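Local coordinates for capsular polysaccharide biosynthesis protein (Vibrio cholerae, PDB 1XPJ) that is of unknown function but belongs to the haloacid dehalogenase-like hydrolases and may take part in capsular polysaccharide biosynthesis, at the interface of chains A and B and the interface of chains A and C. Coordinates in Å, arbitrary orientation; residue numbers count along the deposited sequence, not the author numbering. Chains: chain A/B/C, hypothetical protein.

Contact 1: the interface of chains A and B. Residues chain A 95-97; chain B 3-5, 33, 36, 102, 107.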
ATOM      1  N   PHE A  95      17.394   9.305  -6.757  1.00 25.16           N
ATOM      2  CA  PHE A  95      17.795   9.207  -5.347  1.00 24.79           C
ATOM      3  C   PHE A  95      16.736   9.754  -4.395  1.00 25.46           C
ATOM      4  O   PHE A  95      15.747  10.383  -4.814  1.00 25.63           O
ATOM      5  CB  PHE A  95      19.178   9.849  -5.075  1.00 24.81           C
ATOM      6  CG  PHE A  95      19.314  11.314  -5.519  1.00 21.95           C
ATOM      7  CD1 PHE A  95      19.058  12.353  -4.632  1.00 21.63           C
ATOM      8  CD2 PHE A  95      19.738  11.631  -6.794  1.00 19.77           C
ATOM      9  CE1 PHE A  95      19.193  13.701  -5.032  1.00 21.68           C
ATOM     10  CE2 PHE A  95      19.886  12.955  -7.205  1.00 19.46           C
ATOM     11  CZ  PHE A  95      19.626  13.993  -6.328  1.00 19.90           C
ATOM     12  N   TYR A  96      16.950   9.499  -3.111  1.00 25.51           N
ATOM     13  CA  TYR A  96      16.022   9.918  -2.087  1.00 26.08           C
ATOM     14  C   TYR A  96      16.539  11.180  -1.417  1.00 25.15           C
ATOM     15  O   TYR A  96      17.752  11.331  -1.263  1.00 25.47           O
ATOM     16  CB  TYR A  96      15.810   8.784  -1.097  1.00 26.62           C
ATOM     17  CG  TYR A  96      15.293   7.535  -1.774  1.00 31.05           C
ATOM     18  CD1 TYR A  96      13.930   7.218  -1.750  1.00 33.29           C
ATOM     19  CD2 TYR A  96      16.168   6.668  -2.462  1.00 34.40           C
ATOM     20  CE1 TYR A  96      13.440   6.066  -2.390  1.00 34.84           C
ATOM     21  CE2 TYR A  96      15.689   5.515  -3.109  1.00 35.19           C
ATOM     22  CZ  TYR A  96      14.322   5.223  -3.067  1.00 36.20           C
ATOM     23  OH  TYR A  96      13.837   4.085  -3.697  1.00 37.52           O
ATOM     24  N   ILE A  97      15.629  12.101  -1.088  1.00 23.71           N
ATOM     25  CA  ILE A  97      15.961  13.297  -0.298  1.00 23.00           C
ATOM     26  C   ILE A  97      15.130  13.314   0.998  1.00 23.14           C
ATOM     27  O   ILE A  97      13.890  13.221   0.954  1.00 22.53           O
ATOM     28  CB  ILE A  97      15.721  14.615  -1.092  1.00 22.87           C
ATOM     29  CG1 ILE A  97      16.460  14.586  -2.442  1.00 21.66           C
ATOM     30  CG2 ILE A  97      16.136  15.836  -0.250  1.00 21.55           C
ATOM     31  CD1 ILE A  97      15.943  15.593  -3.436  1.00 20.16           C
TER
ATOM     32  N   LYS B   3      13.810   9.366 -11.098  1.00 23.53           N
ATOM     33  CA  LYS B   3      12.945  10.057 -10.144  1.00 23.24           C
ATOM     34  C   LYS B   3      13.754  10.599  -8.962  1.00 22.55           C
ATOM     35  O   LYS B   3      14.775  10.027  -8.568  1.00 22.77           O
ATOM     36  CB  LYS B   3      11.829   9.129  -9.609  1.00 22.85           C
ATOM     37  CG  LYS B   3      11.018   8.412 -10.698  0.50 23.51           C
ATOM     38  CD  LYS B   3       9.593   8.110 -10.244  0.50 23.97           C
ATOM     39  CE  LYS B   3       9.349   6.617 -10.093  0.50 23.81           C
ATOM     40  NZ  LYS B   3       7.950   6.248 -10.462  0.50 24.01           N
ATOM     41  N   LEU B   4      13.286  11.713  -8.420  1.00 21.35           N
ATOM     42  CA  LEU B   4      13.655  12.134  -7.096  1.00 20.55           C
ATOM     43  C   LEU B   4      12.494  11.745  -6.175  1.00 20.78           C
ATOM     44  O   LEU B   4      11.324  12.035  -6.479  1.00 19.85           O
ATOM     45  CB  LEU B   4      13.883  13.643  -7.060  1.00 20.09           C
ATOM     46  CG  LEU B   4      15.308  14.192  -6.952  0.50 20.81           C
ATOM     47  CD1 LEU B   4      16.337  13.320  -7.680  0.50 20.10           C
ATOM     48  CD2 LEU B   4      15.350  15.636  -7.480  0.50 20.10           C
ATOM     49  N   ILE B   5      12.829  11.051  -5.082  1.00 20.95           N
ATOM     50  CA  ILE B   5      11.877  10.721  -4.021  1.00 21.07           C
ATOM     51  C   ILE B   5      12.139  11.662  -2.844  1.00 21.34           C
ATOM     52  O   ILE B   5      13.171  11.545  -2.155  1.00 21.00           O
ATOM     53  CB  ILE B   5      11.998   9.227  -3.596  1.00 20.76           C
ATOM     54  CG1 ILE B   5      12.129   8.303  -4.808  1.00 21.00           C
ATOM     55  CG2 ILE B   5      10.816   8.799  -2.689  1.00 21.19           C
ATOM     56  CD1 ILE B   5      11.063   8.493  -5.874  1.00 22.54           C
ATOM     57  N   LEU B  33      14.814  21.574  -6.798  1.00 22.26           N
ATOM     58  CA  LEU B  33      13.845  20.670  -7.439  1.00 22.01           C
ATOM     59  C   LEU B  33      13.512  21.139  -8.858  1.00 21.96           C
ATOM     60  O   LEU B  33      13.509  20.337  -9.799  1.00 22.12           O
ATOM     61  CB  LEU B  33      12.555  20.590  -6.619  1.00 21.94           C
ATOM     62  CG  LEU B  33      12.047  19.316  -5.946  0.50 22.36           C
ATOM     63  CD1 LEU B  33      13.171  18.473  -5.370  0.50 23.32           C
ATOM     64  CD2 LEU B  33      11.058  19.685  -4.854  0.50 21.88           C
ATOM     65  N   TYR B  36      16.208  20.379 -11.272  1.00 18.62           N
ATOM     66  CA  TYR B  36      16.203  18.944 -11.553  1.00 18.64           C
ATOM     67  C   TYR B  36      15.062  18.528 -12.477  1.00 18.76           C
ATOM     68  O   TYR B  36      15.249  17.663 -13.346  1.00 17.83           O
ATOM     69  CB  TYR B  36      16.170  18.115 -10.262  1.00 18.44           C
ATOM     70  CG  TYR B  36      17.554  17.862  -9.718  1.00 17.72           C
ATOM     71  CD1 TYR B  36      18.235  18.862  -9.014  1.00 15.85           C
ATOM     72  CD2 TYR B  36      18.191  16.636  -9.917  1.00 16.57           C
ATOM     73  CE1 TYR B  36      19.506  18.655  -8.514  1.00 16.30           C
ATOM     74  CE2 TYR B  36      19.478  16.414  -9.413  1.00 17.69           C
ATOM     75  CZ  TYR B  36      20.126  17.432  -8.708  1.00 17.25           C
ATOM     76  OH  TYR B  36      21.392  17.242  -8.207  1.00 16.93           O
ATOM     77  N   VAL B 102      20.242  11.451   0.147  1.00 21.27           N
ATOM     78  CA  VAL B 102      20.859  12.723   0.499  1.00 21.58           C
ATOM     79  C   VAL B 102      19.991  13.567   1.429  1.00 21.50           C
ATOM     80  O   VAL B 102      18.760  13.506   1.391  1.00 21.42           O
ATOM     81  CB  VAL B 102      21.326  13.592  -0.739  1.00 22.20           C
ATOM     82  CG1 VAL B 102      22.236  12.785  -1.685  1.00 21.78           C
ATOM     83  CG2 VAL B 102      20.148  14.224  -1.473  1.00 21.16           C
ATOM     84  N   PHE B 107      21.603  18.321  -0.983  1.00 19.46           N
ATOM     85  CA  PHE B 107      20.900  18.460  -2.263  1.00 19.45           C
ATOM     86  C   PHE B 107      20.897  19.888  -2.772  1.00 19.90           C
ATOM     87  O   PHE B 107      20.985  20.113  -3.976  1.00 19.87           O
ATOM     88  CB  PHE B 107      19.451  17.978  -2.109  1.00 19.47           C
ATOM     89  CG  PHE B 107      18.570  18.221  -3.322  1.00 18.55           C
ATOM     90  CD1 PHE B 107      18.816  17.570  -4.534  1.00 17.95           C
ATOM     91  CD2 PHE B 107      17.465  19.075  -3.235  1.00 18.26           C
ATOM     92  CE1 PHE B 107      17.982  17.780  -5.652  1.00 16.88           C
ATOM     93  CE2 PHE B 107      16.616  19.275  -4.348  1.00 17.82           C
ATOM     94  CZ  PHE B 107      16.879  18.624  -5.550  1.00 16.13           C
TER

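Contact 2: the interface of chains A and C. Residues chain A 80-84; chain C 58-60, 62-63.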
ATOM      1  N   TYR A  80      15.634  -8.099  12.388  1.00 24.89           N
ATOM      2  CA  TYR A  80      14.565  -7.342  11.743  1.00 24.05           C
ATOM      3  C   TYR A  80      13.279  -7.647  12.477  1.00 23.21           C
ATOM      4  O   TYR A  80      13.045  -8.781  12.875  1.00 21.68           O
ATOM      5  CB  TYR A  80      14.447  -7.662  10.228  1.00 24.47           C
ATOM      6  CG  TYR A  80      14.089  -9.102   9.917  1.00 25.14           C
ATOM      7  CD1 TYR A  80      12.755  -9.487   9.699  1.00 26.39           C
ATOM      8  CD2 TYR A  80      15.082 -10.091   9.869  1.00 25.48           C
ATOM      9  CE1 TYR A  80      12.415 -10.847   9.430  1.00 25.39           C
ATOM     10  CE2 TYR A  80      14.771 -11.433   9.604  1.00 25.14           C
ATOM     11  CZ  TYR A  80      13.437 -11.807   9.389  1.00 26.70           C
ATOM     12  OH  TYR A  80      13.143 -13.132   9.129  1.00 24.15           O
ATOM     13  N   ASP A  81      12.471  -6.604  12.658  1.00 23.24           N
ATOM     14  CA  ASP A  81      11.127  -6.703  13.211  1.00 22.75           C
ATOM     15  C   ASP A  81      10.038  -6.581  12.161  1.00 22.46           C
ATOM     16  O   ASP A  81       8.930  -7.039  12.393  1.00 22.34           O
ATOM     17  CB  ASP A  81      10.917  -5.626  14.253  1.00 23.14           C
ATOM     18  CG  ASP A  81      11.898  -5.727  15.367  1.00 23.80           C
ATOM     19  OD1 ASP A  81      11.715  -6.611  16.231  1.00 24.08           O
ATOM     20  OD2 ASP A  81      12.886  -4.976  15.452  1.00 24.71           O
ATOM     21  N   GLU A  82      10.343  -5.958  11.022  1.00 22.14           N
ATOM     22  CA  GLU A  82       9.377  -5.822   9.927  1.00 22.28           C
ATOM     23  C   GLU A  82      10.074  -5.917   8.584  1.00 22.52           C
ATOM     24  O   GLU A  82      11.234  -5.534   8.473  1.00 22.83           O
ATOM     25  CB  GLU A  82       8.657  -4.468   9.975  1.00 22.54           C
ATOM     26  CG  GLU A  82       7.604  -4.303  11.065  1.00 22.99           C
ATOM     27  CD  GLU A  82       7.068  -2.882  11.123  1.00 24.62           C
ATOM     28  OE1 GLU A  82       7.036  -2.209  10.059  1.00 27.66           O
ATOM     29  OE2 GLU A  82       6.666  -2.433  12.215  1.00 21.48           O
ATOM     30  N   ILE A  83       9.372  -6.433   7.576  1.00 22.24           N
ATOM     31  CA  ILE A  83       9.796  -6.276   6.196  1.00 22.57           C
ATOM     32  C   ILE A  83       8.684  -5.604   5.391  1.00 22.96           C
ATOM     33  O   ILE A  83       7.513  -5.959   5.530  1.00 23.14           O
ATOM     34  CB  ILE A  83      10.179  -7.612   5.535  1.00 22.58           C
ATOM     35  CG1 ILE A  83      11.125  -8.419   6.420  1.00 23.52           C
ATOM     36  CG2 ILE A  83      10.823  -7.347   4.188  1.00 22.17           C
ATOM     37  CD1 ILE A  83      11.346  -9.850   5.913  1.00 24.36           C
ATOM     38  N   LEU A  84       9.072  -4.635   4.564  1.00 22.71           N
ATOM     39  CA  LEU A  84       8.153  -3.841   3.777  1.00 22.59           C
ATOM     40  C   LEU A  84       8.678  -3.856   2.346  1.00 22.35           C
ATOM     41  O   LEU A  84       9.817  -3.481   2.108  1.00 21.73           O
ATOM     42  CB  LEU A  84       8.115  -2.401   4.312  1.00 22.77           C
ATOM     43  CG  LEU A  84       7.465  -2.065   5.679  1.00 23.40           C
ATOM     44  CD1 LEU A  84       7.479  -0.557   5.895  1.00 21.27           C
ATOM     45  CD2 LEU A  84       6.025  -2.586   5.803  1.00 21.06           C
TER
ATOM     46  N   VAL C  58       1.409  -4.417   8.100  1.00 22.10           N
ATOM     47  CA  VAL C  58       1.870  -5.230   6.976  1.00 22.03           C
ATOM     48  C   VAL C  58       3.314  -5.724   7.116  1.00 21.56           C
ATOM     49  O   VAL C  58       3.645  -6.807   6.645  1.00 21.87           O
ATOM     50  CB  VAL C  58       1.683  -4.472   5.632  1.00 22.12           C
ATOM     51  CG1 VAL C  58       2.218  -5.279   4.462  1.00 21.10           C
ATOM     52  CG2 VAL C  58       0.216  -4.168   5.429  1.00 21.83           C
ATOM     53  N   GLY C  59       4.170  -4.938   7.750  1.00 21.37           N
ATOM     54  CA  GLY C  59       5.542  -5.358   8.003  1.00 21.11           C
ATOM     55  C   GLY C  59       5.635  -6.693   8.729  1.00 21.71           C
ATOM     56  O   GLY C  59       6.563  -7.482   8.488  1.00 21.75           O
ATOM     57  N   LYS C  60       4.672  -6.934   9.619  1.00 21.33           N
ATOM     58  CA  LYS C  60       4.551  -8.188  10.347  1.00 21.63           C
ATOM     59  C   LYS C  60       3.853  -9.276   9.532  1.00 21.80           C
ATOM     60  O   LYS C  60       4.277 -10.430   9.564  1.00 22.88           O
ATOM     61  CB  LYS C  60       3.807  -7.978  11.672  1.00 21.85           C
ATOM     62  CG  LYS C  60       4.550  -7.094  12.676  0.50 21.91           C
ATOM     63  CD  LYS C  60       5.718  -7.824  13.332  0.50 22.23           C
ATOM     64  CE  LYS C  60       6.460  -6.936  14.346  0.50 22.47           C
ATOM     65  NZ  LYS C  60       5.551  -6.166  15.240  0.50 21.45           N
ATOM     66  N   ASN C  62       3.889  -9.674   6.295  1.00 21.70           N
ATOM     67  CA  ASN C  62       4.889 -10.174   5.354  1.00 22.33           C
ATOM     68  C   ASN C  62       5.787 -11.253   5.994  1.00 23.00           C
ATOM     69  O   ASN C  62       6.244 -12.165   5.303  1.00 23.14           O
ATOM     70  CB  ASN C  62       5.738  -9.030   4.781  1.00 21.57           C
ATOM     71  CG  ASN C  62       4.933  -8.099   3.879  1.00 20.86           C
ATOM     72  OD1 ASN C  62       3.860  -8.451   3.393  1.00 18.82           O
ATOM     73  ND2 ASN C  62       5.458  -6.904   3.649  1.00 19.46           N
ATOM     74  N   ILE C  63       6.006 -11.163   7.310  1.00 22.90           N
ATOM     75  CA  ILE C  63       6.915 -12.081   7.989  1.00 22.88           C
ATOM     76  C   ILE C  63       6.198 -13.350   8.435  1.00 23.07           C
ATOM     77  O   ILE C  63       6.621 -14.452   8.119  1.00 23.61           O
ATOM     78  CB  ILE C  63       7.606 -11.398   9.209  1.00 22.87           C
ATOM     79  CG1 ILE C  63       8.619 -10.353   8.756  1.00 22.58           C
ATOM     80  CG2 ILE C  63       8.298 -12.433  10.130  1.00 22.18           C
ATOM     81  CD1 ILE C  63       9.045  -9.405   9.889  1.00 22.26           C
TER

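Contact 3: the interface of chains A and B. Residues chain A 4-7, 100-102; chain B 90, 95-97.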
ATOM      1  N   LEU A   4      14.583   2.145  12.979  1.00 21.64           N
ATOM      2  CA  LEU A   4      15.432   2.336  11.829  1.00 21.28           C
ATOM      3  C   LEU A   4      14.684   1.778  10.638  1.00 21.77           C
ATOM      4  O   LEU A   4      14.179   0.640  10.673  1.00 21.58           O
ATOM      5  CB  LEU A   4      16.774   1.625  11.982  1.00 20.88           C
ATOM      6  CG  LEU A   4      17.665   2.016  13.159  1.00 21.49           C
ATOM      7  CD1 LEU A   4      18.999   1.280  13.087  1.00 19.29           C
ATOM      8  CD2 LEU A   4      17.857   3.551  13.233  1.00 19.54           C
ATOM      9  N   ILE A   5      14.599   2.602   9.593  1.00 21.88           N
ATOM     10  CA  ILE A   5      14.082   2.179   8.309  1.00 21.84           C
ATOM     11  C   ILE A   5      15.288   1.954   7.388  1.00 22.40           C
ATOM     12  O   ILE A   5      15.996   2.903   7.006  1.00 21.70           O
ATOM     13  CB  ILE A   5      13.078   3.229   7.756  1.00 21.78           C
ATOM     14  CG1 ILE A   5      12.109   3.684   8.857  1.00 22.38           C
ATOM     15  CG2 ILE A   5      12.320   2.697   6.523  1.00 22.04           C
ATOM     16  CD1 ILE A   5      11.261   2.569   9.471  1.00 22.36           C
ATOM     17  N   VAL A   6      15.511   0.686   7.043  1.00 22.57           N
ATOM     18  CA  VAL A   6      16.747   0.257   6.400  1.00 23.40           C
ATOM     19  C   VAL A   6      16.504  -0.315   5.012  1.00 24.37           C
ATOM     20  O   VAL A   6      15.756  -1.300   4.847  1.00 25.02           O
ATOM     21  CB  VAL A   6      17.456  -0.841   7.229  1.00 23.38           C
ATOM     22  CG1 VAL A   6      18.861  -1.103   6.687  1.00 21.64           C
ATOM     23  CG2 VAL A   6      17.472  -0.469   8.727  1.00 23.62           C
ATOM     24  N   ASP A   7      17.146   0.295   4.023  1.00 24.27           N
ATOM     25  CA  ASP A   7      17.132  -0.195   2.652  1.00 24.80           C
ATOM     26  C   ASP A   7      17.876  -1.545   2.614  1.00 25.57           C
ATOM     27  O   ASP A   7      18.619  -1.881   3.550  1.00 25.92           O
ATOM     28  CB  ASP A   7      17.816   0.845   1.769  1.00 24.85           C
ATOM     29  CG  ASP A   7      17.673   0.566   0.285  1.00 26.01           C
ATOM     30  OD1 ASP A   7      16.603   0.127  -0.171  1.00 27.79           O
ATOM     31  OD2 ASP A   7      18.606   0.789  -0.521  1.00 30.58           O
ATOM     32  N   ARG A 100      16.157  13.196   7.644  1.00 21.48           N
ATOM     33  CA  ARG A 100      16.564  12.131   8.565  1.00 21.72           C
ATOM     34  C   ARG A 100      17.248  10.964   7.849  1.00 21.89           C
ATOM     35  O   ARG A 100      17.180   9.830   8.318  1.00 22.49           O
ATOM     36  CB  ARG A 100      15.377  11.571   9.362  1.00 21.78           C
ATOM     37  CG  ARG A 100      14.583  12.584  10.190  0.50 22.74           C
ATOM     38  CD  ARG A 100      15.380  13.325  11.249  0.50 23.84           C
ATOM     39  NE  ARG A 100      16.093  12.425  12.151  0.50 25.22           N
ATOM     40  CZ  ARG A 100      15.695  12.109  13.381  0.50 25.55           C
ATOM     41  NH1 ARG A 100      14.571  12.609  13.876  0.50 26.63           N
ATOM     42  NH2 ARG A 100      16.423  11.284  14.122  0.50 25.49           N
ATOM     43  N   ALA A 101      17.912  11.210   6.729  1.00 21.53           N
ATOM     44  CA  ALA A 101      18.543  10.099   6.037  1.00 21.67           C
ATOM     45  C   ALA A 101      20.039  10.060   6.262  1.00 21.80           C
ATOM     46  O   ALA A 101      20.700  11.085   6.200  1.00 21.93           O
ATOM     47  CB  ALA A 101      18.242  10.143   4.579  1.00 21.50           C
ATOM     48  N   VAL A 102      20.565   8.870   6.544  1.00 21.52           N
ATOM     49  CA  VAL A 102      21.997   8.645   6.517  1.00 21.49           C
ATOM     50  C   VAL A 102      22.373   7.551   5.532  1.00 21.40           C
ATOM     51  O   VAL A 102      21.625   6.598   5.315  1.00 20.85           O
ATOM     52  CB  VAL A 102      22.609   8.327   7.931  1.00 22.25           C
ATOM     53  CG1 VAL A 102      22.215   9.405   8.959  1.00 21.58           C
ATOM     54  CG2 VAL A 102      22.255   6.915   8.404  1.00 20.99           C
TER
ATOM     55  N   CYS B  90       9.328   6.789  11.220  1.00 22.48           N
ATOM     56  CA  CYS B  90      10.494   6.363  12.008  1.00 22.87           C
ATOM     57  C   CYS B  90      10.411   6.662  13.530  1.00 22.93           C
ATOM     58  O   CYS B  90      11.142   6.059  14.314  1.00 22.95           O
ATOM     59  CB  CYS B  90      11.805   6.905  11.399  1.00 21.94           C
ATOM     60  SG  CYS B  90      11.916   8.701  11.284  0.60 22.48           S
ATOM     61  N   PHE B  95      15.336   7.006  12.193  1.00 23.99           N
ATOM     62  CA  PHE B  95      15.851   7.510  10.924  1.00 23.63           C
ATOM     63  C   PHE B  95      15.959   6.452   9.827  1.00 24.28           C
ATOM     64  O   PHE B  95      15.781   5.234  10.058  1.00 23.97           O
ATOM     65  CB  PHE B  95      17.184   8.276  11.082  1.00 23.58           C
ATOM     66  CG  PHE B  95      18.312   7.470  11.700  1.00 21.14           C
ATOM     67  CD1 PHE B  95      19.209   6.777  10.898  1.00 20.27           C
ATOM     68  CD2 PHE B  95      18.498   7.447  13.078  1.00 20.34           C
ATOM     69  CE1 PHE B  95      20.261   6.037  11.461  1.00 20.41           C
ATOM     70  CE2 PHE B  95      19.546   6.725  13.662  1.00 19.11           C
ATOM     71  CZ  PHE B  95      20.434   6.026  12.858  1.00 20.05           C
ATOM     72  N   TYR B  96      16.273   6.955   8.637  1.00 23.96           N
ATOM     73  CA  TYR B  96      16.307   6.175   7.420  1.00 24.16           C
ATOM     74  C   TYR B  96      17.765   5.911   7.035  1.00 24.11           C
ATOM     75  O   TYR B  96      18.609   6.802   7.198  1.00 24.66           O
ATOM     76  CB  TYR B  96      15.559   6.947   6.338  1.00 24.23           C
ATOM     77  CG  TYR B  96      14.115   7.240   6.725  0.50 24.71           C
ATOM     78  CD1 TYR B  96      13.087   6.367   6.375  0.50 24.11           C
ATOM     79  CD2 TYR B  96      13.785   8.383   7.468  0.50 24.63           C
ATOM     80  CE1 TYR B  96      11.769   6.621   6.746  0.50 23.95           C
ATOM     81  CE2 TYR B  96      12.474   8.639   7.846  0.50 24.00           C
ATOM     82  CZ  TYR B  96      11.473   7.754   7.485  0.50 24.31           C
ATOM     83  OH  TYR B  96      10.165   8.011   7.848  0.50 25.88           O
ATOM     84  N   ILE B  97      18.057   4.682   6.589  1.00 22.87           N
ATOM     85  CA  ILE B  97      19.378   4.303   6.088  1.00 22.03           C
ATOM     86  C   ILE B  97      19.228   3.796   4.656  1.00 22.12           C
ATOM     87  O   ILE B  97      18.394   2.903   4.382  1.00 21.20           O
ATOM     88  CB  ILE B  97      20.063   3.209   6.969  1.00 21.99           C
ATOM     89  CG1 ILE B  97      20.095   3.635   8.443  1.00 20.98           C
ATOM     90  CG2 ILE B  97      21.480   2.913   6.450  1.00 20.74           C
ATOM     91  CD1 ILE B  97      20.296   2.496   9.404  1.00 21.14           C
TER

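Contact 1: the interface of chains A and B
A:Ile97 N donates to B:Ile5 O at 2.7 Å, the shortest polar bond of this patch, and it meets the oxygen nearly head-on, with 160° between the C=O and the donor. B:Ile5 returns the contact through its own N, which reaches A:Phe95 O at 3.0 Å, while on the opposite margin of the segment B:Val102 N binds A:Tyr96 O at 2.9 Å. The bond from A:Phe95 N to B:Lys3 O, at 3.3 Å, is longer and more bent, at the outer end of the segment. The side chains of A:Phe95 and A:Ile97 pack among apolar side chains of chain B. B:Leu4 lies alongside A:Phe95, and its CD1 methyl sits over one ring face, 3.7 Å from the centroid and offset toward the rim; B:Phe107 CD1 meets the same ring edge-on, in its plane. With CG1 anti to the carbonyl carbon (chi1 -54°) and the chain extended beyond it (chi2 162°), A:Ile97 places CD1 squarely over the centre of the B:Phe107 ring at 3.5 Å. A:Tyr96 points the other way: its ring carbon CD1 comes 3.3 Å from B:Ile5 CB, the two side chains running alongside each other. Strand 95-97 of chain A thus lies parallel between strands 3-6 and 101-102 of chain B, with helices 27-38 and 104-109 of chain B supplying B:Tyr36 and B:Phe107 to the apolar side, an arrangement that suggests exchange of a strand between subunits.

Contact 2: the interface of chains A and C
C:Ile63 reaches across from helix 58-64 to the edge of chain A and buries 68 Å² of its surface there, more than any other residue of the patch. CG1 stands anti to the carbonyl carbon (chi1 -71°), and the extended chain carries CD1 against A:Tyr80, A:Asp81 O and A:Glu82 CA. C:Ile63 CD1 lies 3.7 Å from A:Tyr80 CE1 and 3.6 Å from A:Glu82 CA. The aromatic ring is met at its edge, C:Ile63 CG1 being in the ring plane, and the two side chains slide past each other in opposite directions. A:Ile83, with 42 Å² hidden, crosses C:Ile63 at about a right angle, CG1 against CG1. Its backbone carries the polar part of the contact: A:Ile83 N donates to C:Gly59 O at 3.1 Å, a straight bond at the hydrogen but strongly angled at the carbonyl, where the C=O and the donor make 121°. C:Gly59 hides 46 Å²; C:Gly59 CA lies 3.6 Å from A:Leu84 CD2 and also touches A:Glu82 CB. Strand 82-85 of one subunit thus abuts a helix of another in a two-fold contact of the deposited assembly, which may or may not persist in solution. A:Glu82 OE2 and the side-chain amine C:Lys60 NZ are 4.9 Å apart, not in contact, and any attraction between them would be long-range. C:Asn62 ND2 donates to A:Ile83 O at 2.9 Å, approaching from above the carbonyl plane, 37° out of it.

Contact 3: the interface of chains A and B
A:Asp7, the position of the nucleophile in the DxDGT motif of the haloacid dehalogenase family, gives its backbone N to B:Ile97 O at 2.9 Å, which ties the end of the motif strand to the neighbouring subunit. The other bonds across are also between backbones. A:Ile5 binds through both of its polar atoms, its O accepting from B:Ile97 N at 2.8 Å and its N donating to B:Phe95 O. B:Tyr96 is likewise held by both, but toward the opposite margin: its N donates to A:Arg100 O at 3.0 Å and its O accepts from A:Val102 N. Segment 95-97 of chain B is therefore flanked by strands 3-6 and 101-102 of chain A, with parallel pairing on both margins. Among the ring contacts, A:Leu4 CD2 lies over one face of B:Phe95, 3.7 Å from its centroid and toward the rim. A:Ile5 and B:Tyr96 lie alongside, pointing the same way, with A:Ile5 CB 3.4 Å from B:Tyr96 CD1. A:Arg100 O also lies at the edge of the B:Tyr96 ring, in its plane. Purely aliphatic contact is looser: A:Val102 CG2 touches B:Ile97 CG1 at 3.9 Å. With CG anti to the carbonyl carbon (chi1 -59°) and CD1 extended beyond it (chi2 -176°), A:Leu4 brings CD1 to 4.1 Å from B:Ile97 CD1. On the other side of the sheet, B:Cys90 CB approaches A:Ile5 CG1 at 4.1 Å.

Contacts 1 and 3 are near two-fold twins that use the same elements with the chains exchanged; the centres of their C-alpha atoms are about 15 Å apart. Such reciprocal insertion suggests a swapped dimer in which each hydrolase-like sheet, including the edge near the DxDGT motif, is completed by its partner. Contact 2 uses strand 82-85 of chain A and helix 58-64 of chain C, and the centre of its C-alpha atoms is about 15 Å from that of contact 3 and 26 Å from that of contact 1. Sharing none of their residues, it could join A-B pairs into the deposited assembly of four copies, though the coordinates alone do not establish that tetramer in solution.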